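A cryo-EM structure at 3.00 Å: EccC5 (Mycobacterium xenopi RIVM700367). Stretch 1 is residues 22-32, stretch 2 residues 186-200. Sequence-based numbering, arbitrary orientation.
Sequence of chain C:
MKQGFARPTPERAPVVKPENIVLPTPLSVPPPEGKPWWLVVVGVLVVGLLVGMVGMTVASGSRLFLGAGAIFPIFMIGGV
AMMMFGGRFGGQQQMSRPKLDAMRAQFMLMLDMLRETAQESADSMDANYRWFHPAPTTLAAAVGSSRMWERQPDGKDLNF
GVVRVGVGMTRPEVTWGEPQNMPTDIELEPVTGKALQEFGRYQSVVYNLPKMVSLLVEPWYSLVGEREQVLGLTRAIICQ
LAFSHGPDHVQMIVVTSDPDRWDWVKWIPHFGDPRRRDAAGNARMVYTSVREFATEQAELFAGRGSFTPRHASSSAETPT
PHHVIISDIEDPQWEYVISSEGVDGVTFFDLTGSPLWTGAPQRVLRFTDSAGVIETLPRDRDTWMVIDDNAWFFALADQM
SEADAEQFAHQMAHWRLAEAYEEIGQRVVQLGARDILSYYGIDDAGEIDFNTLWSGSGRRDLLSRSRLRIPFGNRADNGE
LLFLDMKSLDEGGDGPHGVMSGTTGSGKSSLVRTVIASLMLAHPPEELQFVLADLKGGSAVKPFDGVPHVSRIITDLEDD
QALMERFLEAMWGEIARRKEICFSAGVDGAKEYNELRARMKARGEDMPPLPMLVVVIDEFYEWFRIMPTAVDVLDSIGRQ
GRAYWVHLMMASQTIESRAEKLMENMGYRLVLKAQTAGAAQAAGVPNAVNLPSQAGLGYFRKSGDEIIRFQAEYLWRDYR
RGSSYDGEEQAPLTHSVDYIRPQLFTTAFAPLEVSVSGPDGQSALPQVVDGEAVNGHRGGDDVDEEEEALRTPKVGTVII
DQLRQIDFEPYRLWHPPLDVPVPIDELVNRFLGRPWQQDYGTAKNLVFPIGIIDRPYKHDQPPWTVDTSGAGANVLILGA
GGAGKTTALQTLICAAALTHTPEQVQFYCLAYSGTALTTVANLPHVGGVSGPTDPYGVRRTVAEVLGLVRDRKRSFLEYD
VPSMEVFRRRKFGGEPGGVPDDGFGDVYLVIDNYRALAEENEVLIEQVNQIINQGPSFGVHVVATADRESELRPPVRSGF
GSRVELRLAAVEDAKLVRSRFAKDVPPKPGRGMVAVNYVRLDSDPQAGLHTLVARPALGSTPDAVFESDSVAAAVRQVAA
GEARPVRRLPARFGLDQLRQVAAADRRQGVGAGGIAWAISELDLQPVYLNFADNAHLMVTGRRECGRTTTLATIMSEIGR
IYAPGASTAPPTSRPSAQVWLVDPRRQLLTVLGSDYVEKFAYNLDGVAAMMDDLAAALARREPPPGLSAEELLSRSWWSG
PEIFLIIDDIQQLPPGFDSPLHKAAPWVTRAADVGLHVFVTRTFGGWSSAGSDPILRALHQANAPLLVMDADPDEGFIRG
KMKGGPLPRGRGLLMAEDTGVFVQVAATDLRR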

# COMPACT_ATOMS: atom_id res chain seq x y z
N VAL C 22 -4.18 -1.30 -43.37
CA VAL C 22 -4.20 -2.66 -43.89
C VAL C 22 -3.38 -3.57 -42.98
O VAL C 22 -2.31 -3.20 -42.50
CB VAL C 22 -3.68 -2.69 -45.34
CG1 VAL C 22 -4.68 -2.01 -46.25
CG2 VAL C 22 -2.35 -1.99 -45.44
N LEU C 23 -3.91 -4.76 -42.70
CA LEU C 23 -3.20 -5.73 -41.90
C LEU C 23 -2.06 -6.34 -42.70
O LEU C 23 -2.09 -6.37 -43.93
CB LEU C 23 -4.16 -6.83 -41.45
CG LEU C 23 -5.21 -6.38 -40.44
CD1 LEU C 23 -6.15 -7.51 -40.11
CD2 LEU C 23 -4.51 -5.89 -39.19
N PRO C 24 -1.02 -6.83 -42.03
CA PRO C 24 0.09 -7.46 -42.75
C PRO C 24 -0.28 -8.84 -43.27
O PRO C 24 -1.08 -9.55 -42.67
CB PRO C 24 1.20 -7.54 -41.70
CG PRO C 24 0.73 -6.70 -40.56
CD PRO C 24 -0.74 -6.80 -40.59
N THR C 25 0.34 -9.21 -44.38
CA THR C 25 0.08 -10.51 -44.98
C THR C 25 0.79 -11.61 -44.21
O THR C 25 1.99 -11.51 -43.96
CB THR C 25 0.55 -10.51 -46.43
OG1 THR C 25 -0.09 -9.44 -47.14
CG2 THR C 25 0.21 -11.82 -47.09
N PRO C 26 0.09 -12.67 -43.81
CA PRO C 26 0.73 -13.75 -43.06
C PRO C 26 1.71 -14.53 -43.92
O PRO C 26 1.67 -14.48 -45.15
CB PRO C 26 -0.44 -14.63 -42.64
CG PRO C 26 -1.61 -13.75 -42.70
CD PRO C 26 -1.37 -12.82 -43.83
N LEU C 27 2.59 -15.26 -43.25
CA LEU C 27 3.60 -16.03 -43.94
C LEU C 27 2.99 -17.26 -44.60
O LEU C 27 1.83 -17.60 -44.38
CB LEU C 27 4.70 -16.45 -42.98
CG LEU C 27 5.35 -15.32 -42.19
CD1 LEU C 27 6.43 -15.89 -41.31
CD2 LEU C 27 5.91 -14.28 -43.13
N SER C 28 3.79 -17.91 -45.43
CA SER C 28 3.37 -19.11 -46.15
C SER C 28 4.46 -20.15 -46.05
O SER C 28 5.65 -19.82 -46.00
CB SER C 28 3.07 -18.79 -47.60
OG SER C 28 2.29 -17.62 -47.70
N VAL C 29 4.07 -21.42 -46.03
CA VAL C 29 5.04 -22.51 -45.92
C VAL C 29 4.55 -23.72 -46.71
O VAL C 29 3.36 -24.05 -46.67
CB VAL C 29 5.33 -22.82 -44.44
CG1 VAL C 29 4.12 -23.40 -43.72
CG2 VAL C 29 6.51 -23.76 -44.31
N PRO C 30 5.41 -24.35 -47.50
CA PRO C 30 5.00 -25.55 -48.23
C PRO C 30 5.04 -26.78 -47.34
O PRO C 30 5.98 -26.95 -46.54
CB PRO C 30 6.03 -25.65 -49.36
CG PRO C 30 7.24 -24.99 -48.81
CD PRO C 30 6.74 -23.89 -47.92
N PRO C 31 4.04 -27.66 -47.42
CA PRO C 31 4.08 -28.88 -46.63
C PRO C 31 5.08 -29.87 -47.19
O PRO C 31 5.40 -29.83 -48.39
CB PRO C 31 2.64 -29.42 -46.74
CG PRO C 31 2.15 -28.87 -48.02
CD PRO C 31 2.80 -27.53 -48.20
N PRO C 32 5.63 -30.75 -46.37
CA PRO C 32 6.53 -31.80 -46.87
C PRO C 32 5.76 -32.90 -47.59
O PRO C 32 4.54 -33.00 -47.51
CB PRO C 32 7.21 -32.32 -45.61
CG PRO C 32 6.20 -32.09 -44.53
CD PRO C 32 5.52 -30.79 -44.90
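Stretch 2, residues 186-200: IELEPVTGKALQEFG

The shortest polar link between residues 22-32 and 186-200 of EccC5 joins backbones: V29 N donates to E187 O at 2.8 Å. The contact is a compact example of a general principle. Each proline in an extended segment removes one backbone donor but leaves its carbonyl, so hydrogen bonds across the contact depend on the amides that remain and on carbonyl acceptors, and packing supplies much of the rest. On the other side of S28, E189 N donates to L27 O at 3.4 Å, a weak bond despite its nearly straight geometry. Together these bonds bracket S28 and L188, whose backbones form a single bridge with the CA atoms 4.9 Å apart. Two CA-H...O contacts tighten the join: S28 CA lies 3.3 Å from E187 O, and E187 CA lies 3.5 Å from V29 O. The bridge stays single: P31 has no amide hydrogen, and I186 and E187 are not in an extended conformation.

Stretch 1 is extended and almost entirely irregular. Stretch 2 begins as a loop and enters a helix at P190 that runs through G200 and beyond. As stretch 1 advances from L23 to P31, its partners step backward from F199 to E187, so the two run in opposite directions, with the CA atoms of P26 and T192, S28 and L188, and V29 and E187 as nearest neighbours.

The third bond ties the loop to the start of the helix. L27 N donates to T192 OG1 at 3.3 Å, and the same hydroxyl donates to E189 OE1 at 2.8 Å, so T192 relays between the strand-like backbone and the helix cap. E189, at the N-cap position, accepts from T192 N through OE1 at 2.5 Å and from V191 N through OE2 at 3.0 Å, satisfying amides that the first turn leaves free. Its chi1 is t and its CA-to-CB bond points toward stretch 1, with E189 CB 4.0 Å from L27 CB. One glutamate thus caps the helix with its carboxylate while its aliphatic portion packs on the partner.

Outward from this polar centre, the helix offers T192, L196 and F199 to the earlier part of stretch 1. P26, whose CA-to-CB bond points toward stretch 2, fits between two leucines: P26 CB lies 3.7 Å from L188 CD1, and P26 CG lies 3.7 Å from L196 CD2. L188 has its CA-to-CB bond directed away, yet its side chain ends close to the proline. L27 CG adds a contact of 3.8 Å with T192 CG2. Farther along the helix, L23 packs on both L196 and F199, its CD1 3.9 Å from L196 CD1 and its CD2 3.8 Å from F199 CE1, where it meets the ring obliquely. At the other end, the E187 side chain reaches back to the prolines, its OE2 3.2 Å from P31 CD. In all, 709 Å² is buried, counting both sides.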

# COMPACT_ATOMS: atom_id res chain seq x y z
N ILE C 186 -3.90 -24.37 -46.58
CA ILE C 186 -2.88 -25.39 -46.35
C ILE C 186 -1.48 -24.78 -46.34
O ILE C 186 -0.60 -25.30 -45.64
CB ILE C 186 -3.02 -26.51 -47.40
CG1 ILE C 186 -2.18 -27.72 -47.00
CG2 ILE C 186 -2.67 -26.03 -48.80
CD1 ILE C 186 -2.66 -28.40 -45.74
N GLU C 187 -1.27 -23.68 -47.04
CA GLU C 187 0.03 -23.02 -47.05
C GLU C 187 0.21 -22.07 -45.88
O GLU C 187 1.33 -21.62 -45.65
CB GLU C 187 0.23 -22.26 -48.36
CG GLU C 187 0.44 -23.14 -49.57
CD GLU C 187 1.82 -23.75 -49.61
OE1 GLU C 187 2.80 -23.04 -49.28
OE2 GLU C 187 1.94 -24.94 -49.96
N LEU C 188 -0.86 -21.76 -45.16
CA LEU C 188 -0.81 -20.74 -44.12
C LEU C 188 0.03 -21.20 -42.95
O LEU C 188 -0.19 -22.28 -42.39
CB LEU C 188 -2.22 -20.40 -43.65
CG LEU C 188 -2.32 -19.38 -42.53
CD1 LEU C 188 -1.62 -18.11 -42.94
CD2 LEU C 188 -3.77 -19.10 -42.22
N GLU C 189 1.01 -20.38 -42.58
CA GLU C 189 1.86 -20.69 -41.45
C GLU C 189 1.04 -20.54 -40.17
O GLU C 189 0.22 -19.63 -40.06
CB GLU C 189 3.08 -19.76 -41.46
CG GLU C 189 4.16 -19.97 -40.41
CD GLU C 189 3.78 -19.51 -39.02
OE1 GLU C 189 3.01 -18.54 -38.91
OE2 GLU C 189 4.25 -20.13 -38.05
N PRO C 190 1.22 -21.44 -39.20
CA PRO C 190 0.30 -21.46 -38.05
C PRO C 190 0.36 -20.22 -37.17
O PRO C 190 -0.69 -19.65 -36.84
CB PRO C 190 0.72 -22.71 -37.28
CG PRO C 190 1.33 -23.57 -38.30
CD PRO C 190 2.04 -22.65 -39.24
N VAL C 191 1.56 -19.79 -36.78
CA VAL C 191 1.69 -18.75 -35.76
C VAL C 191 1.20 -17.40 -36.28
O VAL C 191 0.42 -16.72 -35.60
CB VAL C 191 3.13 -18.67 -35.27
CG1 VAL C 191 3.29 -17.51 -34.34
CG2 VAL C 191 3.43 -19.90 -34.52
N THR C 192 1.67 -16.99 -37.45
CA THR C 192 1.25 -15.69 -37.97
C THR C 192 -0.23 -15.67 -38.29
O THR C 192 -0.91 -14.66 -38.06
CB THR C 192 2.07 -15.33 -39.21
OG1 THR C 192 1.82 -16.31 -40.22
CG2 THR C 192 3.53 -15.31 -38.87
N GLY C 193 -0.76 -16.78 -38.80
CA GLY C 193 -2.18 -16.85 -39.07
C GLY C 193 -3.02 -16.71 -37.81
O GLY C 193 -3.99 -15.96 -37.77
N LYS C 194 -2.62 -17.42 -36.75
CA LYS C 194 -3.36 -17.35 -35.50
C LYS C 194 -3.22 -15.97 -34.86
O LYS C 194 -4.19 -15.45 -34.29
CB LYS C 194 -2.87 -18.43 -34.54
CG LYS C 194 -3.75 -18.63 -33.31
CD LYS C 194 -5.22 -18.53 -33.66
CE LYS C 194 -6.10 -18.87 -32.47
NZ LYS C 194 -5.84 -20.23 -31.94
N ALA C 195 -2.04 -15.37 -34.95
CA ALA C 195 -1.85 -14.04 -34.37
C ALA C 195 -2.67 -13.00 -35.10
O ALA C 195 -3.23 -12.09 -34.48
CB ALA C 195 -0.37 -13.67 -34.37
N LEU C 196 -2.76 -13.11 -36.43
CA LEU C 196 -3.59 -12.17 -37.18
C LEU C 196 -5.06 -12.39 -36.88
O LEU C 196 -5.84 -11.43 -36.82
CB LEU C 196 -3.32 -12.30 -38.67
CG LEU C 196 -3.89 -11.13 -39.45
CD1 LEU C 196 -3.19 -9.87 -39.03
CD2 LEU C 196 -3.75 -11.36 -40.93
N GLN C 197 -5.46 -13.65 -36.71
CA GLN C 197 -6.80 -13.98 -36.25
C GLN C 197 -7.13 -13.28 -34.94
O GLN C 197 -8.18 -12.63 -34.80
CB GLN C 197 -6.91 -15.49 -36.07
CG GLN C 197 -8.29 -16.04 -36.06
CD GLN C 197 -8.31 -17.43 -36.63
OE1 GLN C 197 -7.81 -17.66 -37.73
NE2 GLN C 197 -8.87 -18.37 -35.89
N GLU C 198 -6.23 -13.39 -33.97
CA GLU C 198 -6.47 -12.79 -32.66
C GLU C 198 -6.49 -11.27 -32.74
O GLU C 198 -7.30 -10.62 -32.07
CB GLU C 198 -5.40 -13.25 -31.67
CG GLU C 198 -5.45 -14.73 -31.37
CD GLU C 198 -6.69 -15.14 -30.62
OE1 GLU C 198 -7.21 -14.33 -29.84
OE2 GLU C 198 -7.16 -16.28 -30.82
N PHE C 199 -5.60 -10.69 -33.55
CA PHE C 199 -5.59 -9.24 -33.73
C PHE C 199 -6.91 -8.76 -34.32
O PHE C 199 -7.47 -7.75 -33.88
CB PHE C 199 -4.44 -8.83 -34.64
CG PHE C 199 -4.17 -7.36 -34.66
CD1 PHE C 199 -4.89 -6.52 -35.49
CD2 PHE C 199 -3.18 -6.81 -33.89
CE1 PHE C 199 -4.65 -5.18 -35.51
CE2 PHE C 199 -2.93 -5.47 -33.91
CZ PHE C 199 -3.67 -4.65 -34.72
N GLY C 200 -7.41 -9.46 -35.33
CA GLY C 200 -8.70 -9.09 -35.89
C GLY C 200 -9.83 -9.27 -34.91
O GLY C 200 -10.81 -8.53 -34.94